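N-acetylgalactosaminyltransferase 7 (Homo sapiens, PDB 6IWR) is a glycosyltransferase of the polypeptide GalNAc-transferase family, joining a GT-A type domain to a ricin-type beta-trefoil lectin domain. Local coordinates at residues Ile226-Ala231 with Glu337-Leu342; Val236-Asp241 with Val248-Pro253; Thr263-Pro268 with Tyr361-Cys366; Met300-Val305 with Ser324-Gly329. All blocks are in the same frame, centred on the assembly; numbering follows the deposited sequence.

Overall arrangement
Contacts 1 to 3 illustrate how an alpha/beta domain is built outward from one sheet, with contact 4 beside them. Contact 1 packs against strand 236-240 of contact 2, their centres 16 Å apart: Tyr239 meets Ala228 and Phe339, whereas Ile238, on the other face of the strand, meets Trp250 and Tyr251. Contact 3, centred 14 Å from contact 1, joins it where Leu342 packs on Ile363. Contacts 3 and 4, 13 Å apart between centres, are linked by a probable hydrogen bond from Trp364 NE1 to Ser324 O and by Met327 packing on Cys265. The manganese ion is about 11 Å from the Leu240 side chain and about 10 Å from that of Ala328, too far for either to coordinate it.

Contact 1 (Ile226-Ala231 with Glu337-Leu342); sequences IGAQKA and EFFFEL
Phe340 reaches from helix 336-342 to Ala228 and Gln229 on helix 219-230, and its side chain bridges most of the distance. At the root, CG stands anti to the carbonyl carbon (chi1 -81°), which swings the ring out across the gap from a CB that does not itself point at the other helix. Beyond CB the ring arrives edge first. On one side of its outer end, CE2 lies 3.9 Å from Ala228 CB; on the other, CE1 is 4.1 Å from Gln229 CG, the aliphatic part of that side chain making the contact. At the tip, CZ approaches Ala228 O at 3.6 Å, with the oxygen in the ring plane, so the aromatic edge meets a carbonyl that already accepts a hydrogen bond from Arg336. Deeper in the interface, Ala228 CB also meets Phe339 CD2 at 4.3 Å. The long Phe340 side chain thus spans the gap between helix axes 11.1 Å apart at closest approach, and Ala228 is the small surface it meets. The helices cross steeply, their directions 132° apart, and both rest on strand 236-240, an arrangement characteristic of the helical layer covering one face of the central sheet in a GT-A domain.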
loop_
_atom_site.group_PDB
_atom_site.type_symbol
_atom_site.label_atom_id
_atom_site.label_comp_id
_atom_site.label_asym_id
_atom_site.label_seq_id
_atom_site.Cartn_x
_atom_site.Cartn_y
_atom_site.Cartn_z
ATOM N N ILE A 226 33.028 -8.192 -7.860
ATOM C CA ILE A 226 33.439 -9.329 -8.679
ATOM C C ILE A 226 33.475 -8.938 -10.151
ATOM O O ILE A 226 34.405 -9.300 -10.887
ATOM C CB ILE A 226 32.495 -10.525 -8.445
ATOM C CG1 ILE A 226 32.595 -11.013 -6.989
ATOM C CG2 ILE A 226 32.762 -11.618 -9.489
ATOM C CD1 ILE A 226 31.419 -11.821 -6.545
ATOM N N GLY A 227 32.442 -8.229 -10.613
ATOM C CA GLY A 227 32.451 -7.722 -11.972
ATOM C C GLY A 227 33.737 -6.990 -12.294
ATOM O O GLY A 227 34.422 -7.309 -13.276
ATOM N N ALA A 228 34.103 -5.998 -11.456
ATOM C CA ALA A 228 35.359 -5.290 -11.692
ATOM C C ALA A 228 36.524 -6.260 -11.842
ATOM O O ALA A 228 37.460 -6.000 -12.603
ATOM C CB ALA A 228 35.640 -4.299 -10.562
ATOM N N GLN A 229 36.478 -7.392 -11.147
ATOM C CA GLN A 229 37.631 -8.280 -11.133
ATOM C C GLN A 229 37.631 -9.240 -12.316
ATOM O O GLN A 229 38.698 -9.603 -12.826
ATOM C CB GLN A 229 37.664 -9.035 -9.819
ATOM C CG GLN A 229 37.659 -8.089 -8.689
ATOM C CD GLN A 229 37.562 -8.775 -7.357
ATOM O OE1 GLN A 229 36.746 -9.677 -7.163
ATOM N NE2 GLN A 229 38.393 -8.340 -6.415
ATOM N N LYS A 230 36.457 -9.655 -12.769
ATOM C CA LYS A 230 36.361 -10.577 -13.886
ATOM C C LYS A 230 36.279 -9.866 -15.224
ATOM O O LYS A 230 36.311 -10.534 -16.262
ATOM C CB LYS A 230 35.157 -11.513 -13.701
ATOM C CG LYS A 230 35.412 -12.599 -12.631
ATOM C CD LYS A 230 34.126 -13.026 -11.940
ATOM C CE LYS A 230 34.298 -14.349 -11.219
ATOM N NZ LYS A 230 35.201 -15.248 -11.998
ATOM N N ALA A 231 36.198 -8.538 -15.226
ATOM C CA ALA A 231 36.049 -7.768 -16.459
ATOM C C ALA A 231 37.351 -7.006 -16.617
ATOM O O ALA A 231 37.511 -5.910 -16.088
ATOM C CB ALA A 231 34.853 -6.837 -16.417
ATOM N N GLU A 337 41.418 1.072 -13.171
ATOM C CA GLU A 337 42.461 1.133 -12.181
ATOM C C GLU A 337 42.068 2.026 -11.025
ATOM O O GLU A 337 42.345 1.724 -9.883
ATOM C CB GLU A 337 43.738 1.642 -12.822
ATOM C CG GLU A 337 44.883 0.661 -12.780
ATOM C CD GLU A 337 46.220 1.328 -12.990
ATOM O OE1 GLU A 337 46.349 2.121 -13.947
ATOM O OE2 GLU A 337 47.144 1.056 -12.198
ATOM N N PHE A 338 41.436 3.145 -11.341
ATOM C CA PHE A 338 41.032 4.107 -10.338
ATOM C C PHE A 338 40.013 3.555 -9.357
ATOM O O PHE A 338 40.145 3.732 -8.170
ATOM C CB PHE A 338 40.464 5.330 -11.023
ATOM C CG PHE A 338 40.112 6.429 -10.093
ATOM C CD1 PHE A 338 41.067 7.000 -9.294
ATOM C CD2 PHE A 338 38.831 6.892 -10.025
ATOM C CE1 PHE A 338 40.742 8.014 -8.437
ATOM C CE2 PHE A 338 38.500 7.911 -9.177
ATOM C CZ PHE A 338 39.456 8.468 -8.380
ATOM N N PHE A 339 39.012 2.854 -9.865
ATOM C CA PHE A 339 38.125 2.080 -9.018
ATOM C C PHE A 339 38.922 1.133 -8.128
ATOM O O PHE A 339 38.662 1.031 -6.925
ATOM C CB PHE A 339 37.129 1.311 -9.879
ATOM C CG PHE A 339 35.930 0.868 -9.132
ATOM C CD1 PHE A 339 35.581 1.495 -7.957
ATOM C CD2 PHE A 339 35.153 -0.176 -9.597
ATOM C CE1 PHE A 339 34.467 1.098 -7.265
ATOM C CE2 PHE A 339 34.036 -0.586 -8.911
ATOM C CZ PHE A 339 33.688 0.055 -7.742
ATOM N N PHE A 340 39.920 0.437 -8.687
ATOM C CA PHE A 340 40.727 -0.402 -7.805
ATOM C C PHE A 340 41.531 0.443 -6.823
ATOM O O PHE A 340 41.590 0.113 -5.631
ATOM C CB PHE A 340 41.619 -1.350 -8.601
ATOM C CG PHE A 340 40.891 -2.555 -9.073
ATOM C CD1 PHE A 340 40.777 -3.681 -8.267
ATOM C CD2 PHE A 340 40.239 -2.541 -10.295
ATOM C CE1 PHE A 340 40.052 -4.791 -8.689
ATOM C CE2 PHE A 340 39.525 -3.634 -10.720
ATOM C CZ PHE A 340 39.433 -4.771 -9.916
ATOM N N GLU A 341 42.033 1.591 -7.244
ATOM C CA GLU A 341 42.748 2.446 -6.307
ATOM C C GLU A 341 41.826 2.861 -5.156
ATOM O O GLU A 341 42.256 2.970 -4.014
ATOM C CB GLU A 341 43.337 3.659 -7.022
ATOM C CG GLU A 341 44.484 3.304 -7.951
ATOM C CD GLU A 341 45.039 4.504 -8.682
ATOM O OE1 GLU A 341 44.280 5.150 -9.428
ATOM O OE2 GLU A 341 46.237 4.798 -8.515
ATOM N N LEU A 342 40.568 3.143 -5.471
ATOM C CA LEU A 342 39.528 3.309 -4.464
ATOM C C LEU A 342 39.331 1.968 -3.767
ATOM O O LEU A 342 39.105 1.899 -2.567
ATOM C CB LEU A 342 38.235 3.826 -5.090
ATOM C CG LEU A 342 38.087 5.345 -5.244
ATOM C CD1 LEU A 342 39.401 6.092 -5.078
ATOM C CD2 LEU A 342 37.436 5.697 -6.570
#

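Contact 2 (Val236-Asp241 with Val248-Pro253); sequences VLIYLD and VNWYAP
The branched side chain of Ile238 projects from strand 236-240 into the angle between two aromatic side chains, Trp250 and Tyr251. Its two arms fill different parts of that notch. CG2 butts against the outer edge of the indole, 3.8 Å from Trp250 CZ3 and in the plane of the ring, while CD1 reaches farther to lie 3.8 Å from Tyr251 CE1. CD1 also stays close to the indole, 3.9 Å from Trp250 CH2, so one methyl group plugs the corner where both rings come together. The strand alternation makes this one half of an alpha/beta/alpha sandwich of GT-A type: Ile238 and Leu240 point to the side of Trp250 and helix 251-260, whereas Leu237 and Tyr239 meet the helices covering the other face. Trp250 adopts a chi1 of 67°, with CG between the backbone N and carbonyl carbon, and this sets how the indole is turned: it presents a thin edge, its CZ3 and CH2 end leading toward Ile238. Leu240 adds a second, looser bump from the strand, its CD2 lying 4.4 Å from Trp250 CH2. Polar ends of the rings find partners beyond the notch: Trp250 NE1 bonds to Thr174, and Tyr251 OH to Leu147 O and Ser149.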
loop_
_atom_site.group_PDB
_atom_site.type_symbol
_atom_site.label_atom_id
_atom_site.label_comp_id
_atom_site.label_asym_id
_atom_site.label_seq_id
_atom_site.Cartn_x
_atom_site.Cartn_y
_atom_site.Cartn_z
ATOM N N VAL A 236 37.903 1.414 -19.068
ATOM C CA VAL A 236 36.971 1.875 -18.049
ATOM C C VAL A 236 35.887 0.830 -17.863
ATOM O O VAL A 236 35.519 0.117 -18.801
ATOM C CB VAL A 236 36.358 3.270 -18.338
ATOM C CG1 VAL A 236 37.201 4.060 -19.328
ATOM C CG2 VAL A 236 34.893 3.201 -18.721
ATOM N N LEU A 237 35.416 0.708 -16.618
ATOM C CA LEU A 237 34.243 -0.093 -16.293
ATOM C C LEU A 237 32.987 0.753 -16.448
ATOM O O LEU A 237 32.940 1.888 -15.970
ATOM C CB LEU A 237 34.335 -0.625 -14.868
ATOM C CG LEU A 237 35.516 -1.555 -14.579
ATOM C CD1 LEU A 237 35.704 -1.702 -13.081
ATOM C CD2 LEU A 237 35.250 -2.927 -15.251
ATOM N N ILE A 238 31.985 0.226 -17.145
ATOM C CA ILE A 238 30.680 0.866 -17.217
ATOM C C ILE A 238 29.692 -0.118 -16.623
ATOM O O ILE A 238 29.443 -1.176 -17.210
ATOM C CB ILE A 238 30.268 1.248 -18.645
ATOM C CG1 ILE A 238 31.359 2.067 -19.344
ATOM C CG2 ILE A 238 28.923 2.039 -18.608
ATOM C CD1 ILE A 238 30.927 2.650 -20.677
ATOM N N TYR A 239 29.128 0.225 -15.468
ATOM C CA TYR A 239 28.100 -0.606 -14.860
ATOM C C TYR A 239 26.720 -0.232 -15.389
ATOM O O TYR A 239 26.415 0.947 -15.593
ATOM C CB TYR A 239 28.142 -0.470 -13.332
ATOM C CG TYR A 239 29.351 -1.119 -12.734
ATOM C CD1 TYR A 239 29.323 -2.456 -12.369
ATOM C CD2 TYR A 239 30.534 -0.400 -12.560
ATOM C CE1 TYR A 239 30.455 -3.085 -11.834
ATOM C CE2 TYR A 239 31.667 -1.003 -12.033
ATOM C CZ TYR A 239 31.627 -2.356 -11.673
ATOM O OH TYR A 239 32.748 -2.985 -11.152
ATOM N N LEU A 240 25.883 -1.256 -15.586
ATOM C CA LEU A 240 24.534 -1.146 -16.135
ATOM C C LEU A 240 23.615 -2.145 -15.446
ATOM O O LEU A 240 23.977 -3.318 -15.323
ATOM C CB LEU A 240 24.544 -1.435 -17.645
ATOM C CG LEU A 240 24.348 -0.302 -18.659
ATOM C CD1 LEU A 240 24.745 1.004 -18.071
ATOM C CD2 LEU A 240 25.146 -0.578 -19.910
ATOM N N ASP A 241 22.428 -1.690 -15.015
ATOM C CA ASP A 241 21.369 -2.580 -14.517
ATOM C C ASP A 241 21.048 -3.622 -15.598
ATOM O O ASP A 241 21.307 -3.420 -16.784
ATOM C CB ASP A 241 20.077 -1.788 -14.141
ATOM C CG ASP A 241 19.839 -1.642 -12.595
ATOM O OD1 ASP A 241 20.872 -1.484 -11.902
ATOM O OD2 ASP A 241 18.640 -1.659 -12.084
ATOM N N VAL A 248 21.099 6.919 -27.918
ATOM C CA VAL A 248 22.050 6.954 -29.033
ATOM C C VAL A 248 23.146 7.956 -28.720
ATOM O O VAL A 248 22.903 9.016 -28.133
ATOM C CB VAL A 248 21.383 7.245 -30.406
ATOM C CG1 VAL A 248 19.947 6.752 -30.478
ATOM C CG2 VAL A 248 21.548 8.694 -30.860
ATOM N N ASN A 249 24.366 7.602 -29.123
ATOM C CA ASN A 249 25.581 8.325 -28.768
ATOM C C ASN A 249 25.660 8.562 -27.264
ATOM O O ASN A 249 25.836 9.694 -26.801
ATOM C CB ASN A 249 25.694 9.642 -29.528
ATOM C CG ASN A 249 27.034 10.281 -29.339
ATOM O OD1 ASN A 249 28.006 9.593 -29.036
ATOM N ND2 ASN A 249 27.106 11.591 -29.504
ATOM N N TRP A 250 25.533 7.468 -26.496
ATOM C CA TRP A 250 25.701 7.531 -25.047
ATOM C C TRP A 250 27.146 7.414 -24.639
ATOM O O TRP A 250 27.496 7.820 -23.523
ATOM C CB TRP A 250 24.936 6.414 -24.327
ATOM C CG TRP A 250 25.482 5.042 -24.614
ATOM C CD1 TRP A 250 25.404 4.370 -25.803
ATOM C CD2 TRP A 250 26.186 4.164 -23.705
ATOM N NE1 TRP A 250 25.994 3.128 -25.687
ATOM C CE2 TRP A 250 26.490 2.979 -24.422
ATOM C CE3 TRP A 250 26.570 4.258 -22.354
ATOM C CZ2 TRP A 250 27.172 1.899 -23.846
ATOM C CZ3 TRP A 250 27.257 3.174 -21.778
ATOM C CH2 TRP A 250 27.548 2.013 -22.532
ATOM N N TYR A 251 27.987 6.882 -25.518
ATOM C CA TYR A 251 29.308 6.432 -25.120
ATOM C C TYR A 251 30.311 7.580 -25.064
ATOM O O TYR A 251 31.042 7.729 -24.077
ATOM C CB TYR A 251 29.785 5.336 -26.067
ATOM C CG TYR A 251 31.071 4.724 -25.598
ATOM C CD1 TYR A 251 31.061 3.660 -24.711
ATOM C CD2 TYR A 251 32.316 5.243 -26.006
ATOM C CE1 TYR A 251 32.249 3.105 -24.246
ATOM C CE2 TYR A 251 33.506 4.698 -25.545
ATOM C CZ TYR A 251 33.461 3.629 -24.661
ATOM O OH TYR A 251 34.618 3.064 -24.191
ATOM N N ALA A 252 30.389 8.386 -26.113
ATOM C CA ALA A 252 31.415 9.432 -26.155
ATOM C C ALA A 252 31.221 10.464 -25.050
ATOM O O ALA A 252 32.168 10.724 -24.292
ATOM C CB ALA A 252 31.432 10.077 -27.547
ATOM N N PRO A 253 30.059 11.079 -24.901
ATOM C CA PRO A 253 29.832 11.962 -23.740
ATOM C C PRO A 253 30.222 11.330 -22.406
ATOM O O PRO A 253 30.804 12.009 -21.549
ATOM C CB PRO A 253 28.320 12.246 -23.802
ATOM C CG PRO A 253 27.806 11.561 -25.062
ATOM C CD PRO A 253 28.822 10.612 -25.546
#

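Contact 3 (Thr263-Pro268 with Tyr361-Cys366); sequences TICTVP and YKIWQC
The torsions of both side chains bring Cys265 and Ile363 together. In Ile363, CG1 sits beside the backbone N (chi1 -71°) and the chain then runs extended through chi2 of 174°, carrying CD1 straight out from helix 355-365 to the strand. Cys265 CB already points at the helix, and chi1 of 164° puts SG beside the incoming methyl as well. The contact rests on Ile363 CD1 lying 3.7 Å from Cys265 SG; the still shorter 3.3 Å modelled between CD1 and Cys265 CB is doubtful as an exact value. The CG2 methyl of Ile363 is turned toward Thr263 O, at 4.2 Å, a loose contact just ahead of the point where strand 264-274 begins. One isoleucine therefore covers two alternate positions of the chain, and no hydrogen bond crosses the interface. On the strand's side, the backbone of Cys265 bonds to Lys369 and Leu371 of the adjacent parallel strand, and Thr263 OG1 bonds to Asp261. Just past the end of the helix, Cys366 forms a disulfide with Cys447, tying this corner to a later part of the chain. Apolar packing of a helix across a strand of a mixed sheet is the general mode of assembly in alpha/beta domains, here the GT-A domain.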
loop_
_atom_site.group_PDB
_atom_site.type_symbol
_atom_site.label_atom_id
_atom_site.label_comp_id
_atom_site.label_asym_id
_atom_site.label_seq_id
_atom_site.Cartn_x
_atom_site.Cartn_y
_atom_site.Cartn_z
ATOM N N THR A 263 40.625 10.340 -12.729
ATOM C CA THR A 263 39.952 10.413 -11.437
ATOM C C THR A 263 38.547 10.981 -11.548
ATOM O O THR A 263 37.924 11.269 -10.522
ATOM C CB THR A 263 40.746 11.263 -10.431
ATOM O OG1 THR A 263 40.816 12.614 -10.898
ATOM C CG2 THR A 263 42.145 10.712 -10.204
ATOM N N ILE A 264 38.052 11.188 -12.752
ATOM C CA ILE A 264 36.657 11.560 -12.924
ATOM C C ILE A 264 35.848 10.287 -13.066
ATOM O O ILE A 264 36.259 9.339 -13.746
ATOM C CB ILE A 264 36.478 12.486 -14.139
ATOM C CG1 ILE A 264 37.358 13.725 -13.969
ATOM C CG2 ILE A 264 35.013 12.870 -14.335
ATOM C CD1 ILE A 264 37.210 14.734 -15.073
ATOM N N CYS A 265 34.724 10.236 -12.370
ATOM C CA CYS A 265 33.762 9.157 -12.512
ATOM C C CYS A 265 32.483 9.745 -13.082
ATOM O O CYS A 265 32.017 10.799 -12.640
ATOM C CB CYS A 265 33.515 8.467 -11.176
ATOM S SG CYS A 265 32.071 7.458 -11.090
ATOM N N THR A 266 31.921 9.067 -14.054
ATOM C CA THR A 266 30.907 9.640 -14.910
ATOM C C THR A 266 29.589 8.901 -14.735
ATOM O O THR A 266 29.572 7.698 -14.436
ATOM C CB THR A 266 31.398 9.575 -16.344
ATOM O OG1 THR A 266 32.063 10.805 -16.624
ATOM C CG2 THR A 266 30.301 9.507 -17.226
ATOM N N VAL A 267 28.485 9.629 -14.913
ATOM C CA VAL A 267 27.149 9.085 -14.704
ATOM C C VAL A 267 26.208 9.592 -15.793
ATOM O O VAL A 267 26.053 10.796 -15.964
ATOM C CB VAL A 267 26.582 9.444 -13.319
ATOM C CG1 VAL A 267 25.390 8.567 -13.017
ATOM C CG2 VAL A 267 27.653 9.309 -12.231
ATOM N N PRO A 268 25.576 8.711 -16.557
ATOM C CA PRO A 268 24.546 9.162 -17.500
ATOM C C PRO A 268 23.305 9.661 -16.767
ATOM O O PRO A 268 23.046 9.304 -15.620
ATOM C CB PRO A 268 24.231 7.891 -18.292
ATOM C CG PRO A 268 24.434 6.795 -17.257
ATOM C CD PRO A 268 25.641 7.247 -16.451
ATOM N N TYR A 361 31.412 9.673 -1.825
ATOM C CA TYR A 361 32.274 10.375 -0.877
ATOM C C TYR A 361 33.747 10.059 -1.148
ATOM O O TYR A 361 34.566 10.978 -1.257
ATOM C CB TYR A 361 31.878 10.048 0.568
ATOM C CG TYR A 361 30.401 10.244 0.860
ATOM C CD1 TYR A 361 29.719 11.350 0.381
ATOM C CD2 TYR A 361 29.691 9.303 1.601
ATOM C CE1 TYR A 361 28.374 11.521 0.643
ATOM C CE2 TYR A 361 28.351 9.454 1.871
ATOM C CZ TYR A 361 27.688 10.562 1.393
ATOM O OH TYR A 361 26.335 10.713 1.651
ATOM N N LYS A 362 34.101 8.772 -1.317
ATOM C CA LYS A 362 35.487 8.434 -1.669
ATOM C C LYS A 362 35.991 9.279 -2.839
ATOM O O LYS A 362 37.075 9.879 -2.771
ATOM C CB LYS A 362 35.642 6.945 -2.018
ATOM C CG LYS A 362 35.667 6.034 -0.823
ATOM C CD LYS A 362 36.486 4.781 -1.050
ATOM C CE LYS A 362 35.662 3.673 -1.672
ATOM N NZ LYS A 362 35.913 2.378 -0.997
ATOM N N ILE A 363 35.238 9.305 -3.945
ATOM C CA ILE A 363 35.739 9.992 -5.129
ATOM C C ILE A 363 35.980 11.464 -4.814
ATOM O O ILE A 363 37.034 12.035 -5.139
ATOM C CB ILE A 363 34.766 9.834 -6.301
ATOM C CG1 ILE A 363 34.788 8.408 -6.808
ATOM C CG2 ILE A 363 35.122 10.807 -7.389
ATOM C CD1 ILE A 363 33.735 8.142 -7.867
ATOM N N TRP A 364 34.995 12.102 -4.189
ATOM C CA TRP A 364 35.061 13.541 -4.001
ATOM C C TRP A 364 36.123 13.910 -2.973
ATOM O O TRP A 364 36.980 14.767 -3.232
ATOM C CB TRP A 364 33.696 14.064 -3.578
ATOM C CG TRP A 364 32.776 14.415 -4.694
ATOM C CD1 TRP A 364 31.519 13.930 -4.901
ATOM C CD2 TRP A 364 33.009 15.375 -5.730
ATOM N NE1 TRP A 364 30.953 14.522 -5.992
ATOM C CE2 TRP A 364 31.842 15.410 -6.531
ATOM C CE3 TRP A 364 34.082 16.221 -6.051
ATOM C CZ2 TRP A 364 31.729 16.229 -7.658
ATOM C CZ3 TRP A 364 33.970 17.044 -7.152
ATOM C CH2 TRP A 364 32.794 17.048 -7.946
ATOM N N GLN A 365 36.087 13.273 -1.802
ATOM C CA GLN A 365 36.976 13.657 -0.723
ATOM C C GLN A 365 38.413 13.230 -0.953
ATOM O O GLN A 365 39.310 13.748 -0.282
ATOM C CB GLN A 365 36.476 13.086 0.594
ATOM C CG GLN A 365 35.249 13.800 1.116
ATOM C CD GLN A 365 34.663 13.091 2.304
ATOM O OE1 GLN A 365 35.267 13.069 3.381
ATOM N NE2 GLN A 365 33.494 12.480 2.112
ATOM N N CYS A 366 38.673 12.328 -1.887
ATOM C CA CYS A 366 40.038 11.899 -2.130
ATOM C C CYS A 366 40.590 12.473 -3.416
ATOM O O CYS A 366 41.578 11.949 -3.941
ATOM C CB CYS A 366 40.136 10.374 -2.122
ATOM S SG CYS A 366 39.514 9.673 -0.550
#

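Contact 4 (Met300-Val305 with Ser324-Gly329); sequences MLWKRV and SPAMAG
Trp302 lays its indole against the backbone of Ala326, Met327 and Ala328 through three kinds of interaction. The first is CH-pi. Ala328 CA stands over one face of the six-membered ring, 3.7 Å from its centroid and only 13° off the ring normal, so the alpha carbon is presented almost squarely to the aromatic surface. The second is apolar packing. Ala328 CB, on the same face as its CA, lies over Trp302 CZ2 at 3.8 Å, while Ala326 CB sits out beyond the rim, near the ring plane and 4.2 Å from Trp302 CZ3. Trp302 can reach this far because CG is anti to the backbone N (chi1 165°), which directs the indole from the start of strand 302-306 toward the loop. The third kind involves polar backbone atoms that lie against carbon. Met327 O is 3.2 Å from Trp302 CZ3, approaching obliquely, and Ala328 N is 3.3 Å from Trp302 CH2; neither is a hydrogen bond to the indole. That carbonyl is satisfied instead by Asn356 ND2 of helix 355-365, whose side chain also packs on Trp302. On the loop's other flank, Ser324 OG bonds to Gly294 N in strand 292-296, the antiparallel partner of strand 302-306. The two-stranded sheet is thereby joined to the loop both by a flat aromatic surface and by a hydrogen bond. This is the junction, within the GT-A type domain, of sheet 292-296/302-306 with the loop before strand 332-335, the Ala328 side chain lying about 10 Å from the manganese ion.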
loop_
_atom_site.group_PDB
_atom_site.type_symbol
_atom_site.label_atom_id
_atom_site.label_comp_id
_atom_site.label_asym_id
_atom_site.label_seq_id
_atom_site.Cartn_x
_atom_site.Cartn_y
_atom_site.Cartn_z
ATOM N N MET A 300 20.141 9.372 5.181
ATOM C CA MET A 300 20.891 8.832 4.055
ATOM C C MET A 300 19.978 8.168 3.026
ATOM O O MET A 300 20.378 7.219 2.355
ATOM C CB MET A 300 21.986 7.863 4.502
ATOM C CG MET A 300 23.036 7.686 3.420
ATOM S SD MET A 300 24.422 6.589 3.782
ATOM C CE MET A 300 25.702 7.726 4.252
ATOM N N LEU A 301 18.753 8.658 2.892
ATOM C CA LEU A 301 17.910 8.278 1.774
ATOM C C LEU A 301 18.263 9.119 0.552
ATOM O O LEU A 301 18.432 10.341 0.641
ATOM C CB LEU A 301 16.436 8.453 2.121
ATOM C CG LEU A 301 16.005 7.590 3.302
ATOM C CD1 LEU A 301 14.516 7.757 3.496
ATOM C CD2 LEU A 301 16.426 6.115 3.114
ATOM N N TRP A 302 18.377 8.446 -0.584
ATOM C CA TRP A 302 18.654 9.095 -1.850
ATOM C C TRP A 302 17.613 10.164 -2.175
ATOM O O TRP A 302 16.416 9.935 -2.020
ATOM C CB TRP A 302 18.678 8.019 -2.933
ATOM C CG TRP A 302 18.607 8.546 -4.292
ATOM C CD1 TRP A 302 17.507 8.584 -5.102
ATOM C CD2 TRP A 302 19.678 9.134 -5.030
ATOM N NE1 TRP A 302 17.839 9.156 -6.301
ATOM C CE2 TRP A 302 19.165 9.507 -6.279
ATOM C CE3 TRP A 302 21.027 9.378 -4.757
ATOM C CZ2 TRP A 302 19.944 10.108 -7.250
ATOM C CZ3 TRP A 302 21.799 9.980 -5.727
ATOM C CH2 TRP A 302 21.254 10.336 -6.959
ATOM N N LYS A 303 18.076 11.322 -2.648
ATOM C CA LYS A 303 17.229 12.461 -2.991
ATOM C C LYS A 303 17.820 13.168 -4.210
ATOM O O LYS A 303 19.025 13.077 -4.480
ATOM C CB LYS A 303 17.119 13.477 -1.835
ATOM C CG LYS A 303 16.487 12.987 -0.535
ATOM C CD LYS A 303 14.984 12.790 -0.633
ATOM C CE LYS A 303 14.415 12.252 0.688
ATOM N NZ LYS A 303 12.967 11.846 0.580
ATOM N N ARG A 304 16.979 13.894 -4.947
ATOM C CA ARG A 304 17.458 14.642 -6.107
ATOM C C ARG A 304 17.097 16.117 -5.970
ATOM O O ARG A 304 15.997 16.460 -5.533
ATOM C CB ARG A 304 16.894 14.067 -7.419
ATOM C CG ARG A 304 17.376 12.645 -7.710
ATOM C CD ARG A 304 16.592 11.998 -8.866
ATOM N NE ARG A 304 17.045 12.454 -10.187
ATOM C CZ ARG A 304 16.344 13.238 -11.007
ATOM N NH1 ARG A 304 15.129 13.660 -10.652
ATOM N NH2 ARG A 304 16.856 13.595 -12.184
ATOM N N VAL A 305 18.026 16.994 -6.332
ATOM C CA VAL A 305 17.742 18.422 -6.226
ATOM C C VAL A 305 18.098 19.084 -7.549
ATOM O O VAL A 305 18.964 18.593 -8.283
ATOM C CB VAL A 305 18.494 19.075 -5.053
ATOM C CG1 VAL A 305 18.181 18.361 -3.733
ATOM C CG2 VAL A 305 19.993 19.121 -5.348
ATOM N N SER A 324 27.788 16.363 -9.542
ATOM C CA SER A 324 26.821 15.875 -8.581
ATOM C C SER A 324 27.525 15.455 -7.289
ATOM O O SER A 324 28.630 14.910 -7.340
ATOM C CB SER A 324 26.036 14.685 -9.139
ATOM O OG SER A 324 25.171 14.152 -8.140
ATOM N N PRO A 325 26.927 15.690 -6.119
ATOM C CA PRO A 325 27.560 15.190 -4.890
ATOM C C PRO A 325 27.507 13.671 -4.772
ATOM O O PRO A 325 28.363 13.087 -4.089
ATOM C CB PRO A 325 26.765 15.871 -3.764
ATOM C CG PRO A 325 25.966 16.966 -4.430
ATOM C CD PRO A 325 25.701 16.451 -5.835
ATOM N N ALA A 326 26.542 13.018 -5.426
ATOM C CA ALA A 326 26.367 11.575 -5.333
ATOM C C ALA A 326 25.723 11.048 -6.617
ATOM O O ALA A 326 25.200 11.813 -7.435
ATOM C CB ALA A 326 25.505 11.209 -4.120
ATOM N N MET A 327 25.739 9.721 -6.774
ATOM C CA MET A 327 25.089 9.028 -7.877
ATOM C C MET A 327 23.974 8.136 -7.333
ATOM O O MET A 327 23.990 7.736 -6.165
ATOM C CB MET A 327 26.109 8.184 -8.657
ATOM C CG MET A 327 26.776 7.170 -7.730
ATOM S SD MET A 327 27.536 5.739 -8.524
ATOM C CE MET A 327 29.063 6.492 -9.060
ATOM N N ALA A 328 22.990 7.821 -8.177
ATOM C CA ALA A 328 21.961 6.880 -7.744
ATOM C C ALA A 328 22.576 5.529 -7.414
ATOM O O ALA A 328 22.204 4.902 -6.420
ATOM C CB ALA A 328 20.876 6.730 -8.811
ATOM N N GLY A 329 23.532 5.069 -8.227
ATOM C CA GLY A 329 24.330 3.908 -7.874
ATOM C C GLY A 329 24.421 2.783 -8.888
ATOM O O GLY A 329 25.452 2.109 -8.976
#